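Local coordinates for galactose-binding-like protein (Bacteroides thetaiotaomicron, PDB 7M1B) that is a SusE-like protein that probably binds sugars, in a family for which a degradative capacity has also been proposed, at residues G234-G246 against S273-R285. Numbering follows the deposited sequence.
Sequences GDHGLNSWNYAHG and SWQRSMGGSYYYR. With EDO (1,2-ethanediol), chain B.
Leu238 O takes a hydrogen bond from Gly279 N at 2.9 Å, and Ser277 OG lies 3.0 Å from that same oxygen. Ser277 OG is also 2.9 Å from Gly237 O, and its one proton could serve either carbonyl. Met278 N donates to Ser240 O, nearly in line with the carbonyl bond, while a water bridges Ser240 O, Asn242 O and Ser277 N. Two tight turns are joined through backbone bonds and the Ser277 hydroxyl: type I from Gly237 to Ser240, type I' from Ser277 to Gly280. Both belong to loops on the rim of a galactose-binding-like beta-sandwich domain, the second following strand 256-274. Within the second turn, Met278 lies across one face of the Trp241 indole, its CG 3.7 Å from the five-membered-ring centroid in a CH-pi contact and SD following as a Met-aromatic contact. With the chain extended beyond CG (chi2 179°), Met278 CE touches Tyr243 CD2 at 3.5 Å. A 1,2-ethanediol, probably from the crystallisation liquor, receives a bond from Arg276 NH1, whose NH2 bonds to Ala286 O, and a weak one from His245 NE2. His236 sets CD2 over the Trp274 indole near its rim, the ring planes 54° apart; ND1 is held by Gly234 O. Cutting His236 back to an alanine is likely to uncover that indole face and leave Gly234 O without this donor. Leu238 CD1 packs against Tyr283 CE2.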
ATOM      1  N   GLY A 234      -0.467  18.571  -6.608  1.00 16.96           N
ATOM      2  CA  GLY A 234      -0.668  18.301  -8.031  1.00 16.38           C
ATOM      3  C   GLY A 234       0.569  18.596  -8.880  1.00 16.02           C
ATOM      4  O   GLY A 234       0.582  18.207 -10.041  1.00 18.37           O
ATOM      5  N   ASP A 235       1.603  19.273  -8.351  1.00 17.38           N
ATOM      6  CA  ASP A 235       2.735  19.721  -9.184  1.00 19.38           C
ATOM      7  C   ASP A 235       3.737  18.561  -9.242  1.00 22.33           C
ATOM      8  O   ASP A 235       4.362  18.188  -8.255  1.00 20.30           O
ATOM      9  CB  ASP A 235       3.403  20.957  -8.561  1.00 19.53           C
ATOM     10  CG  ASP A 235       4.584  21.592  -9.347  1.00 24.38           C
ATOM     11  OD1 ASP A 235       4.993  21.123 -10.474  1.00 23.94           O
ATOM     12  OD2 ASP A 235       5.131  22.612  -8.838  1.00 27.99           O
ATOM     13  N   HIS A 236       3.923  18.007 -10.441  1.00 17.97           N
ATOM     14  CA  HIS A 236       4.860  16.894 -10.583  1.00 16.86           C
ATOM     15  C   HIS A 236       5.354  16.859 -12.042  1.00 17.39           C
ATOM     16  O   HIS A 236       4.884  17.652 -12.872  1.00 21.51           O
ATOM     17  CB  HIS A 236       4.152  15.596 -10.205  1.00 19.56           C
ATOM     18  CG  HIS A 236       3.083  15.195 -11.192  1.00 18.39           C
ATOM     19  ND1 HIS A 236       1.868  15.950 -11.283  1.00 17.63           N
ATOM     20  CD2 HIS A 236       3.072  14.338 -12.233  1.00 21.08           C
ATOM     21  CE1 HIS A 236       1.122  15.430 -12.287  1.00 20.97           C
ATOM     22  NE2 HIS A 236       1.835  14.423 -12.841  1.00 19.92           N
ATOM     23  N   GLY A 237       6.397  16.040 -12.281  1.00 16.66           N
ATOM     24  CA  GLY A 237       6.913  15.753 -13.605  1.00 17.87           C
ATOM     25  C   GLY A 237       8.374  16.185 -13.725  1.00 16.29           C
ATOM     26  O   GLY A 237       8.991  16.777 -12.784  1.00 17.71           O
ATOM     27  N   LEU A 238       8.938  15.906 -14.886  1.00 17.00           N
ATOM     28  CA  LEU A 238      10.378  16.028 -15.137  1.00 18.32           C
ATOM     29  C   LEU A 238      10.874  17.411 -14.821  1.00 17.47           C
ATOM     30  O   LEU A 238      11.894  17.578 -14.108  1.00 20.57           O
ATOM     31  CB  LEU A 238      10.663  15.690 -16.594  1.00 18.23           C
ATOM     32  CG  LEU A 238      12.142  15.729 -16.959  1.00 19.05           C
ATOM     33  CD1 LEU A 238      12.954  14.639 -16.187  1.00 20.70           C
ATOM     34  CD2 LEU A 238      12.291  15.489 -18.496  1.00 23.00           C
ATOM     35  N   ASN A 239      10.146  18.432 -15.300  1.00 17.92           N
ATOM     36  CA  ASN A 239      10.578  19.809 -15.208  1.00 20.07           C
ATOM     37  C   ASN A 239      10.088  20.535 -13.940  1.00 20.56           C
ATOM     38  O   ASN A 239      10.160  21.749 -13.850  1.00 21.80           O
ATOM     39  CB  ASN A 239      10.291  20.589 -16.486  1.00 21.39           C
ATOM     40  CG  ASN A 239      11.262  20.279 -17.596  1.00 24.46           C
ATOM     41  OD1 ASN A 239      12.331  19.709 -17.331  1.00 24.30           O
ATOM     42  ND2 ASN A 239      10.880  20.599 -18.830  1.00 22.17           N
ATOM     43  N   SER A 240       9.411  19.817 -13.051  1.00 18.37           N
ATOM     44  CA  SER A 240       8.870  20.410 -11.839  1.00 18.33           C
ATOM     45  C   SER A 240       9.967  20.722 -10.811  1.00 17.65           C
ATOM     46  O   SER A 240      10.914  19.909 -10.638  1.00 18.65           O
ATOM     47  CB  SER A 240       7.892  19.463 -11.246  1.00 17.90           C
ATOM     48  OG  SER A 240       7.373  19.949 -10.004  1.00 17.72           O
ATOM     49  N   TRP A 241       9.771  21.858 -10.142  1.00 15.62           N
ATOM     50  CA  TRP A 241      10.621  22.250  -8.988  1.00 15.56           C
ATOM     51  C   TRP A 241       9.914  21.923  -7.658  1.00 15.93           C
ATOM     52  O   TRP A 241      10.350  22.348  -6.559  1.00 18.18           O
ATOM     53  CB  TRP A 241      11.019  23.760  -9.065  1.00 17.60           C
ATOM     54  CG  TRP A 241      12.482  23.881  -9.439  1.00 17.47           C
ATOM     55  CD1 TRP A 241      13.502  24.307  -8.609  1.00 17.08           C
ATOM     56  CD2 TRP A 241      13.109  23.549 -10.694  1.00 16.79           C
ATOM     57  NE1 TRP A 241      14.676  24.245  -9.290  1.00 18.60           N
ATOM     58  CE2 TRP A 241      14.480  23.757 -10.541  1.00 18.52           C
ATOM     59  CE3 TRP A 241      12.632  22.999 -11.905  1.00 18.82           C
ATOM     60  CZ2 TRP A 241      15.393  23.563 -11.572  1.00 20.97           C
ATOM     61  CZ3 TRP A 241      13.540  22.748 -12.924  1.00 23.16           C
ATOM     62  CH2 TRP A 241      14.908  23.017 -12.738  1.00 20.44           C
ATOM     63  N   ASN A 242       8.807  21.160  -7.692  1.00 18.02           N
ATOM     64  CA  ASN A 242       8.094  20.909  -6.430  1.00 14.79           C
ATOM     65  C   ASN A 242       8.749  19.790  -5.609  1.00 14.75           C
ATOM     66  O   ASN A 242       9.411  18.899  -6.152  1.00 18.72           O
ATOM     67  CB  ASN A 242       6.726  20.336  -6.811  1.00 15.72           C
ATOM     68  CG  ASN A 242       5.785  20.263  -5.616  1.00 17.18           C
ATOM     69  OD1 ASN A 242       5.642  21.231  -4.886  1.00 23.06           O
ATOM     70  ND2 ASN A 242       5.310  19.080  -5.255  1.00 20.28           N
ATOM     71  N   TYR A 243       8.649  19.925  -4.270  1.00 15.42           N
ATOM     72  CA  TYR A 243       9.140  18.808  -3.465  1.00 14.96           C
ATOM     73  C   TYR A 243       8.665  19.052  -2.031  1.00 15.01           C
ATOM     74  O   TYR A 243       8.187  20.115  -1.696  1.00 16.80           O
ATOM     75  CB  TYR A 243      10.694  18.865  -3.363  1.00 16.84           C
ATOM     76  CG  TYR A 243      11.280  20.231  -3.059  1.00 17.54           C
ATOM     77  CD1 TYR A 243      11.308  20.772  -1.740  1.00 18.55           C
ATOM     78  CD2 TYR A 243      11.870  20.992  -4.066  1.00 18.77           C
ATOM     79  CE1 TYR A 243      11.819  22.045  -1.475  1.00 19.25           C
ATOM     80  CE2 TYR A 243      12.369  22.254  -3.821  1.00 19.10           C
ATOM     81  CZ  TYR A 243      12.424  22.750  -2.515  1.00 18.49           C
ATOM     82  OH  TYR A 243      12.904  24.001  -2.354  1.00 23.58           O
ATOM     83  N   ALA A 244       8.712  17.973  -1.230  1.00 13.98           N
ATOM     84  CA  ALA A 244       8.820  18.111   0.236  1.00 15.47           C
ATOM     85  C   ALA A 244      10.236  17.640   0.583  1.00 16.43           C
ATOM     86  O   ALA A 244      10.710  16.580   0.107  1.00 17.45           O
ATOM     87  CB  ALA A 244       7.800  17.248   0.969  1.00 15.74           C
ATOM     88  N   HIS A 245      10.930  18.379   1.445  1.00 16.56           N
ATOM     89  CA  HIS A 245      12.385  18.204   1.615  1.00 17.54           C
ATOM     90  C   HIS A 245      12.694  18.126   3.097  1.00 16.06           C
ATOM     91  O   HIS A 245      12.204  18.953   3.872  1.00 17.36           O
ATOM     92  CB  HIS A 245      13.083  19.480   1.064  1.00 15.95           C
ATOM     93  CG  HIS A 245      14.546  19.313   0.795  1.00 15.97           C
ATOM     94  ND1 HIS A 245      15.493  19.037   1.798  1.00 19.06           N
ATOM     95  CD2 HIS A 245      15.253  19.458  -0.345  1.00 16.82           C
ATOM     96  CE1 HIS A 245      16.699  18.974   1.219  1.00 21.38           C
ATOM     97  NE2 HIS A 245      16.581  19.305  -0.071  1.00 19.17           N
ATOM     98  N   GLY A 246      13.374  16.982   3.455  1.00 15.52           N
ATOM     99  CA  GLY A 246      13.823  16.864   4.849  1.00 17.86           C
ATOM    100  C   GLY A 246      15.164  17.515   5.169  1.00 19.32           C
ATOM    101  O   GLY A 246      15.617  18.413   4.476  1.00 17.68           O
ATOM    102  N   SER A 273       4.259   7.284  -6.807  1.00 16.27           N
ATOM    103  CA  SER A 273       5.259   8.091  -6.085  1.00 17.94           C
ATOM    104  C   SER A 273       6.171   8.729  -7.133  1.00 18.10           C
ATOM    105  O   SER A 273       6.596   8.077  -8.111  1.00 20.71           O
ATOM    106  CB  SER A 273       6.121   7.134  -5.221  1.00 25.34           C
ATOM    107  OG  SER A 273       7.074   7.915  -4.547  1.00 31.66           O
ATOM    108  N   TRP A 274       6.375  10.060  -7.017  1.00 16.33           N
ATOM    109  CA  TRP A 274       7.366  10.737  -7.835  1.00 14.73           C
ATOM    110  C   TRP A 274       8.515  11.284  -7.019  1.00 14.54           C
ATOM    111  O   TRP A 274       8.281  11.892  -5.984  1.00 16.19           O
ATOM    112  CB  TRP A 274       6.754  11.955  -8.552  1.00 16.87           C
ATOM    113  CG  TRP A 274       5.827  11.558  -9.670  1.00 14.74           C
ATOM    114  CD1 TRP A 274       6.148  11.578 -10.996  1.00 19.09           C
ATOM    115  CD2 TRP A 274       4.422  11.284  -9.578  1.00 16.89           C
ATOM    116  NE1 TRP A 274       5.027  11.333 -11.759  1.00 19.24           N
ATOM    117  CE2 TRP A 274       3.957  11.141 -10.910  1.00 17.99           C
ATOM    118  CE3 TRP A 274       3.515  11.092  -8.518  1.00 17.55           C
ATOM    119  CZ2 TRP A 274       2.617  10.803 -11.208  1.00 21.25           C
ATOM    120  CZ3 TRP A 274       2.181  10.830  -8.823  1.00 17.39           C
ATOM    121  CH2 TRP A 274       1.745  10.669 -10.143  1.00 20.43           C
ATOM    122  N   GLN A 275       9.749  11.045  -7.533  1.00 14.61           N
ATOM    123  CA  GLN A 275      10.948  11.612  -6.944  1.00 14.62           C
ATOM    124  C   GLN A 275      11.087  13.097  -7.349  1.00 15.54           C
ATOM    125  O   GLN A 275      10.616  13.513  -8.417  1.00 17.35           O
ATOM    126  CB  GLN A 275      12.205  10.915  -7.507  1.00 14.35           C
ATOM    127  CG  GLN A 275      12.309   9.453  -7.025  1.00 14.37           C
ATOM    128  CD  GLN A 275      13.429   8.779  -7.787  1.00 18.20           C
ATOM    129  OE1 GLN A 275      14.528   9.320  -7.938  1.00 18.96           O
ATOM    130  NE2 GLN A 275      13.141   7.568  -8.247  1.00 19.89           N
ATOM    131  N   ARG A 276      11.823  13.870  -6.512  1.00 15.01           N
ATOM    132  CA  ARG A 276      12.123  15.267  -6.895  1.00 14.63           C
ATOM    133  C   ARG A 276      13.073  15.156  -8.100  1.00 16.65           C
ATOM    134  O   ARG A 276      13.955  14.287  -8.197  1.00 18.92           O
ATOM    135  CB  ARG A 276      12.848  15.946  -5.697  1.00 14.69           C
ATOM    136  CG  ARG A 276      13.437  17.317  -6.035  1.00 15.46           C
ATOM    137  CD  ARG A 276      14.884  17.228  -6.489  1.00 18.26           C
ATOM    138  NE  ARG A 276      15.757  16.745  -5.377  1.00 17.57           N
ATOM    139  CZ  ARG A 276      16.401  17.572  -4.516  1.00 18.22           C
ATOM    140  NH1 ARG A 276      16.347  18.919  -4.679  1.00 16.89           N
ATOM    141  NH2 ARG A 276      17.059  17.024  -3.538  1.00 20.28           N
ATOM    142  N   SER A 277      12.920  16.097  -9.055  1.00 16.18           N
ATOM    143  CA  SER A 277      13.495  15.933 -10.378  1.00 16.21           C
ATOM    144  C   SER A 277      14.328  17.139 -10.792  1.00 15.23           C
ATOM    145  O   SER A 277      15.515  16.968 -11.078  1.00 18.57           O
ATOM    146  CB  SER A 277      12.382  15.645 -11.350  1.00 16.89           C
ATOM    147  OG  SER A 277      11.476  16.776 -11.300  1.00 17.93           O
ATOM    148  N   MET A 278      13.717  18.354 -10.928  1.00 16.09           N
ATOM    149  CA  MET A 278      14.400  19.577 -11.315  1.00 20.56           C
ATOM    150  C   MET A 278      15.162  19.371 -12.621  1.00 21.07           C
ATOM    151  O   MET A 278      16.327  19.783 -12.792  1.00 24.85           O
ATOM    152  CB  MET A 278      15.346  20.055 -10.188  1.00 18.39           C
ATOM    153  CG  MET A 278      14.544  20.411  -8.957  1.00 16.36           C
ATOM    154  SD  MET A 278      15.606  20.913  -7.669  1.00 22.14           S
ATOM    155  CE  MET A 278      14.396  21.162  -6.480  1.00 17.60           C
ATOM    156  N   GLY A 279      14.463  18.774 -13.576  1.00 20.85           N
ATOM    157  CA  GLY A 279      15.037  18.564 -14.892  1.00 22.09           C
ATOM    158  C   GLY A 279      15.556  17.137 -15.143  1.00 23.76           C
ATOM    159  O   GLY A 279      15.833  16.735 -16.279  1.00 29.46           O
ATOM    160  N   GLY A 280      15.680  16.352 -14.089  1.00 21.96           N
ATOM    161  CA  GLY A 280      16.054  14.946 -14.110  1.00 23.06           C
ATOM    162  C   GLY A 280      17.358  14.603 -13.377  1.00 22.61           C
ATOM    163  O   GLY A 280      17.562  13.424 -13.030  1.00 21.90           O
ATOM    164  N   SER A 281      18.244  15.588 -13.173  1.00 22.57           N
ATOM    165  CA  SER A 281      19.541  15.180 -12.646  1.00 24.37           C
ATOM    166  C   SER A 281      19.454  14.762 -11.178  1.00 25.35           C
ATOM    167  O   SER A 281      20.365  14.134 -10.670  1.00 23.28           O
ATOM    168  CB  SER A 281      20.581  16.261 -12.803  1.00 34.45           C
ATOM    169  OG  SER A 281      20.226  17.381 -12.025  1.00 29.39           O
ATOM    170  N   TYR A 282      18.347  15.085 -10.505  1.00 21.14           N
ATOM    171  CA  TYR A 282      18.170  14.732  -9.092  1.00 21.17           C
ATOM    172  C   TYR A 282      17.570  13.353  -8.859  1.00 20.11           C
ATOM    173  O   TYR A 282      17.421  12.912  -7.718  1.00 19.95           O
ATOM    174  CB  TYR A 282      17.384  15.808  -8.347  1.00 20.64           C
ATOM    175  CG  TYR A 282      18.280  16.967  -8.047  1.00 19.09           C
ATOM    176  CD1 TYR A 282      18.427  18.011  -8.984  1.00 22.45           C
ATOM    177  CD2 TYR A 282      18.836  17.131  -6.776  1.00 20.48           C
ATOM    178  CE1 TYR A 282      19.264  19.092  -8.701  1.00 23.51           C
ATOM    179  CE2 TYR A 282      19.731  18.162  -6.505  1.00 22.24           C
ATOM    180  CZ  TYR A 282      19.867  19.205  -7.445  1.00 23.25           C
ATOM    181  OH  TYR A 282      20.711  20.265  -7.161  1.00 25.37           O
ATOM    182  N   TYR A 283      17.115  12.712  -9.943  1.00 18.77           N
ATOM    183  CA  TYR A 283      16.615  11.361  -9.746  1.00 18.53           C
ATOM    184  C   TYR A 283      17.674  10.425  -9.160  1.00 19.14           C
ATOM    185  O   TYR A 283      18.886  10.481  -9.470  1.00 20.31           O
ATOM    186  CB  TYR A 283      16.011  10.778 -11.048  1.00 17.98           C
ATOM    187  CG  TYR A 283      14.741  11.424 -11.533  1.00 17.93           C
ATOM    188  CD1 TYR A 283      13.707  11.748 -10.644  1.00 17.82           C
ATOM    189  CD2 TYR A 283      14.531  11.649 -12.901  1.00 19.62           C
ATOM    190  CE1 TYR A 283      12.519  12.319 -11.113  1.00 18.10           C
ATOM    191  CE2 TYR A 283      13.329  12.205 -13.380  1.00 20.12           C
ATOM    192  CZ  TYR A 283      12.305  12.464 -12.491  1.00 17.34           C
ATOM    193  OH  TYR A 283      11.137  13.056 -12.917  1.00 19.35           O
ATOM    194  N   TYR A 284      17.191   9.528  -8.320  1.00 17.79           N
ATOM    195  CA  TYR A 284      17.957   8.394  -7.793  1.00 16.57           C
ATOM    196  C   TYR A 284      19.167   8.888  -6.968  1.00 18.35           C
ATOM    197  O   TYR A 284      20.212   8.235  -6.939  1.00 20.45           O
ATOM    198  CB  TYR A 284      18.393   7.486  -8.962  1.00 18.96           C
ATOM    199  CG  TYR A 284      17.200   6.809  -9.581  1.00 18.70           C
ATOM    200  CD1 TYR A 284      16.513   5.796  -8.918  1.00 18.53           C
ATOM    201  CD2 TYR A 284      16.807   7.196 -10.836  1.00 18.64           C
ATOM    202  CE1 TYR A 284      15.400   5.179  -9.493  1.00 19.34           C
ATOM    203  CE2 TYR A 284      15.682   6.608 -11.420  1.00 17.99           C
ATOM    204  CZ  TYR A 284      15.024   5.562 -10.764  1.00 20.80           C
ATOM    205  OH  TYR A 284      13.916   4.959 -11.294  1.00 21.32           O
ATOM    206  N   ARG A 285      18.999  10.036  -6.320  1.00 17.43           N
ATOM    207  CA  ARG A 285      19.992  10.564  -5.370  1.00 16.47           C
ATOM    208  C   ARG A 285      19.315  11.744  -4.650  1.00 16.06           C
ATOM    209  O   ARG A 285      18.114  11.999  -4.850  1.00 17.91           O
ATOM    210  CB  ARG A 285      21.227  11.084  -6.141  1.00 17.23           C
ATOM    211  CG  ARG A 285      21.040  12.328  -7.025  1.00 22.37           C
ATOM    212  CD  ARG A 285      22.314  12.886  -7.708  1.00 25.23           C
ATOM    213  NE  ARG A 285      22.147  14.214  -8.372  1.00 38.90           N
ATOM    214  CZ  ARG A 285      22.448  15.447  -7.902  1.00 49.42           C
ATOM    215  NH1 ARG A 285      22.951  15.586  -6.678  1.00 39.83           N
ATOM    216  NH2 ARG A 285      22.233  16.535  -8.666  1.00 37.94           N
TER
HETATM  217  C1  EDO B 501      16.360  23.104  -3.295  1.00 28.39           C
HETATM  218  O1  EDO B 501      16.858  22.820  -4.598  1.00 36.81           O
HETATM  219  C2  EDO B 501      16.238  21.848  -2.509  1.00 30.48           C
HETATM  220  O2  EDO B 501      17.260  20.823  -2.707  1.00 32.60           O
HETATM  221  O   HOH W   1      14.435  18.634 -18.688  1.00 39.76           O
HETATM  222  O   HOH W   2      10.989  18.417  -8.333  1.00 17.56           O
HETATM  223  O   HOH W   3      18.720  18.724  -1.731  1.00 28.84           O